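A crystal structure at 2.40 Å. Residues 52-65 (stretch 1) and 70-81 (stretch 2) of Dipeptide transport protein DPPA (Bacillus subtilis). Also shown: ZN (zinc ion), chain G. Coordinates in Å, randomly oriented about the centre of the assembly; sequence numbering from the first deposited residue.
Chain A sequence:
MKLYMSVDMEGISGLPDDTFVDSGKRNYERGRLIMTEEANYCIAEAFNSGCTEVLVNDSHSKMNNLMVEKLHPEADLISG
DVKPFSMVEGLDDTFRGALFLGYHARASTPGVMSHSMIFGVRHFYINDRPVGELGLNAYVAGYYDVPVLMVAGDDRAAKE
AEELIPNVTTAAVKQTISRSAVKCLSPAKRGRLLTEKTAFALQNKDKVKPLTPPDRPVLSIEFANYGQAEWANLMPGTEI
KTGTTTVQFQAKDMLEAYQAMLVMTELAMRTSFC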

# COMPACT_ATOMS: atom_id res chain seq x y z
N THR A 52 30.91 15.60 38.61
CA THR A 52 29.91 16.62 38.92
C THR A 52 29.02 16.92 37.72
O THR A 52 27.93 17.49 37.87
CB THR A 52 30.60 17.93 39.34
OG1 THR A 52 31.53 18.33 38.32
CG2 THR A 52 31.33 17.75 40.66
N GLU A 53 29.48 16.54 36.54
CA GLU A 53 28.74 16.75 35.29
C GLU A 53 28.94 15.59 34.32
O GLU A 53 30.04 15.07 34.18
CB GLU A 53 29.19 18.05 34.62
CG GLU A 53 28.16 19.16 34.63
CD GLU A 53 28.60 20.39 33.84
OE1 GLU A 53 29.57 21.06 34.25
OE2 GLU A 53 27.97 20.69 32.80
N VAL A 54 27.85 15.18 33.67
CA VAL A 54 27.91 14.10 32.70
C VAL A 54 27.09 14.50 31.48
O VAL A 54 25.86 14.55 31.54
CB VAL A 54 27.35 12.79 33.26
CG1 VAL A 54 27.49 11.69 32.23
CG2 VAL A 54 28.08 12.42 34.54
N LEU A 55 27.78 14.79 30.38
CA LEU A 55 27.14 15.17 29.13
C LEU A 55 26.96 13.91 28.30
O LEU A 55 27.95 13.23 27.98
CB LEU A 55 28.02 16.16 28.36
CG LEU A 55 27.32 17.30 27.61
CD1 LEU A 55 28.24 17.81 26.52
CD2 LEU A 55 26.02 16.81 27.01
N VAL A 56 25.72 13.61 27.94
CA VAL A 56 25.41 12.41 27.16
C VAL A 56 24.96 12.78 25.75
O VAL A 56 23.92 13.41 25.57
CB VAL A 56 24.31 11.57 27.85
CG1 VAL A 56 24.13 10.24 27.11
CG2 VAL A 56 24.69 11.33 29.31
N ASN A 57 25.75 12.36 24.77
CA ASN A 57 25.47 12.64 23.36
C ASN A 57 24.99 11.38 22.64
O ASN A 57 25.74 10.40 22.51
CB ASN A 57 26.73 13.17 22.67
CG ASN A 57 26.48 13.59 21.23
OD1 ASN A 57 27.35 13.45 20.37
ND2 ASN A 57 25.31 14.12 20.97
N ASP A 58 23.75 11.40 22.17
CA ASP A 58 23.18 10.27 21.44
C ASP A 58 23.95 10.26 20.13
O ASP A 58 23.87 11.22 19.36
CB ASP A 58 21.69 10.52 21.17
CG ASP A 58 20.97 9.28 20.68
OD1 ASP A 58 21.54 8.55 19.84
OD2 ASP A 58 19.83 9.05 21.13
N SER A 59 24.69 9.18 19.87
CA SER A 59 25.51 9.10 18.66
C SER A 59 25.10 8.08 17.62
O SER A 59 25.92 7.65 16.82
CB SER A 59 26.96 8.84 19.05
OG SER A 59 27.40 9.79 20.00
N HIS A 60 23.83 7.70 17.61
CA HIS A 60 23.37 6.69 16.66
C HIS A 60 22.32 7.17 15.67
O HIS A 60 21.31 7.76 16.06
CB HIS A 60 22.83 5.50 17.46
CG HIS A 60 22.15 4.47 16.62
ND1 HIS A 60 22.82 3.70 15.69
CD2 HIS A 60 20.85 4.09 16.55
CE1 HIS A 60 21.97 2.88 15.10
NE2 HIS A 60 20.76 3.10 15.61
N SER A 61 22.55 6.91 14.38
CA SER A 61 21.59 7.26 13.34
C SER A 61 21.01 8.68 13.46
O SER A 61 21.74 9.66 13.32
CB SER A 61 20.47 6.21 13.35
OG SER A 61 19.60 6.33 12.24
N LYS A 62 19.70 8.79 13.72
CA LYS A 62 19.05 10.09 13.86
C LYS A 62 19.31 10.68 15.23
O LYS A 62 18.84 11.78 15.54
CB LYS A 62 17.54 9.99 13.63
CG LYS A 62 17.19 9.51 12.24
CD LYS A 62 17.82 10.41 11.19
CE LYS A 62 17.90 9.69 9.84
NZ LYS A 62 18.52 10.54 8.79
N MET A 63 20.04 9.94 16.05
CA MET A 63 20.42 10.37 17.40
C MET A 63 19.27 10.87 18.27
O MET A 63 19.43 11.81 19.06
CB MET A 63 21.53 11.42 17.27
CG MET A 63 22.71 10.89 16.46
SD MET A 63 23.81 12.17 15.82
CE MET A 63 25.13 11.19 15.13
N ASN A 64 18.12 10.23 18.13
CA ASN A 64 16.94 10.56 18.91
C ASN A 64 16.44 9.25 19.54
O ASN A 64 15.23 9.03 19.72
CB ASN A 64 15.85 11.20 18.03
CG ASN A 64 15.51 10.35 16.81
OD1 ASN A 64 15.89 9.17 16.72
ND2 ASN A 64 14.77 10.94 15.87
N ASN A 65 17.41 8.40 19.89
CA ASN A 65 17.15 7.08 20.46
C ASN A 65 17.06 7.08 21.99
O ASN A 65 16.12 6.51 22.56
CB ASN A 65 18.27 6.12 20.04
CG ASN A 65 18.63 6.26 18.58
OD1 ASN A 65 17.85 5.88 17.72
ND2 ASN A 65 19.80 6.84 18.30
N LYS A 70 13.49 8.86 30.47
CA LYS A 70 14.00 7.76 31.28
C LYS A 70 15.49 7.83 31.58
O LYS A 70 16.01 7.04 32.35
CB LYS A 70 13.67 6.42 30.63
CG LYS A 70 12.26 5.92 30.92
CD LYS A 70 11.93 4.70 30.07
CE LYS A 70 10.65 4.02 30.52
NZ LYS A 70 10.79 3.36 31.85
N LEU A 71 16.17 8.80 30.98
CA LEU A 71 17.60 8.94 31.21
C LEU A 71 17.81 9.50 32.61
O LEU A 71 16.91 10.12 33.17
CB LEU A 71 18.22 9.89 30.18
CG LEU A 71 19.74 9.90 30.11
CD1 LEU A 71 20.22 8.60 29.48
CD2 LEU A 71 20.23 11.10 29.31
N HIS A 72 18.99 9.27 33.18
CA HIS A 72 19.32 9.75 34.52
C HIS A 72 19.02 11.25 34.54
O HIS A 72 19.58 12.01 33.75
CB HIS A 72 20.79 9.49 34.84
CG HIS A 72 21.13 9.64 36.29
ND1 HIS A 72 21.00 10.83 36.98
CD2 HIS A 72 21.62 8.74 37.19
CE1 HIS A 72 21.38 10.65 38.23
NE2 HIS A 72 21.76 9.40 38.39
N PRO A 73 18.13 11.68 35.44
CA PRO A 73 17.71 13.07 35.60
C PRO A 73 18.83 14.09 35.82
O PRO A 73 18.70 15.25 35.43
CB PRO A 73 16.73 13.01 36.76
CG PRO A 73 17.27 11.89 37.59
CD PRO A 73 17.60 10.85 36.54
N GLU A 74 19.93 13.66 36.43
CA GLU A 74 21.04 14.56 36.68
C GLU A 74 22.02 14.66 35.52
O GLU A 74 23.07 15.32 35.62
CB GLU A 74 21.79 14.16 37.95
CG GLU A 74 21.06 14.60 39.22
CD GLU A 74 20.66 16.07 39.15
OE1 GLU A 74 21.56 16.93 38.96
OE2 GLU A 74 19.45 16.36 39.27
N ALA A 75 21.69 14.02 34.41
CA ALA A 75 22.57 14.07 33.25
C ALA A 75 22.00 15.02 32.22
O ALA A 75 20.80 15.28 32.20
CB ALA A 75 22.74 12.68 32.65
N ASP A 76 22.87 15.56 31.37
CA ASP A 76 22.45 16.47 30.31
C ASP A 76 22.51 15.72 28.99
O ASP A 76 23.58 15.22 28.59
CB ASP A 76 23.38 17.69 30.26
CG ASP A 76 23.38 18.48 31.56
OD1 ASP A 76 22.29 18.98 31.96
OD2 ASP A 76 24.47 18.61 32.19
N LEU A 77 21.37 15.65 28.30
CA LEU A 77 21.27 14.92 27.04
C LEU A 77 21.27 15.77 25.79
O LEU A 77 20.56 16.76 25.70
CB LEU A 77 20.01 14.04 27.03
CG LEU A 77 19.65 13.34 25.72
CD1 LEU A 77 20.66 12.25 25.42
CD2 LEU A 77 18.26 12.75 25.82
N ILE A 78 22.09 15.36 24.82
CA ILE A 78 22.16 16.05 23.54
C ILE A 78 21.42 15.10 22.61
O ILE A 78 21.89 14.00 22.33
CB ILE A 78 23.60 16.20 23.03
CG1 ILE A 78 24.34 17.23 23.89
CG2 ILE A 78 23.58 16.62 21.56
CD1 ILE A 78 25.77 17.49 23.44
N SER A 79 20.26 15.54 22.13
CA SER A 79 19.45 14.71 21.26
C SER A 79 19.23 15.42 19.93
O SER A 79 19.10 16.64 19.88
CB SER A 79 18.11 14.42 21.94
OG SER A 79 17.37 13.45 21.23
N GLY A 80 19.21 14.65 18.85
CA GLY A 80 19.01 15.23 17.54
C GLY A 80 20.22 15.09 16.63
O GLY A 80 21.33 14.81 17.10
N ASP A 81 20.02 15.30 15.33
CA ASP A 81 21.10 15.16 14.38
C ASP A 81 21.47 16.48 13.69
O ASP A 81 21.02 17.56 14.08
CB ASP A 81 20.74 14.09 13.33
CG ASP A 81 19.60 14.51 12.43
OD1 ASP A 81 18.79 15.36 12.86
OD2 ASP A 81 19.50 13.99 11.30
ZN ZN G . 25.27 3.33 15.25
O HOH W 1 25.58 16.68 33.99
O HOH W 2 18.00 11.07 22.22
O HOH W 3 27.05 4.15 13.63

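Two parallel strands set the frame, and the side chains follow their register. Val 56 bonds through both its N and its O, N to Asp 76 O and O to Ile 78 N, each 2.8 Å; Asp 76 N to Val 54 O and Asp 58 N to Ile 78 O, both 3.2 Å, extend the ladder. After the strand, a type II' turn from His 60 to Met 63 swings the chain round so that Met 63 O accepts from Gly 80 N at 2.9 Å. The backbone of Gly 80, at phi 114° and psi 164°, would jam a CB against the preceding carbonyl oxygen, so glycine fits here.

Beta-branched Val 56, with chi1 t, lies on the same face as Leu 77. Its CG2 sits 4.1 Å from Ala 75 CB and its CG1 4.4 Å from Leu 77 CD1, whose t,p rotamer brings its end nearer the partner strand. On the other face Leu 55 leaves the ideal wells at chi1 -142°, and its CD2 reaches 3.6 Å from Ile 78 CG1, in the m,t rotamer.

Asp 58, chi1 t, spends its carboxylate on the loop: OD1 accepts from Asn 65 ND2 at 2.9 Å. Its OD2 also accepts a hydrogen bond from water 2, which accepts from Ser 79 OG, linking the stretches through solvent.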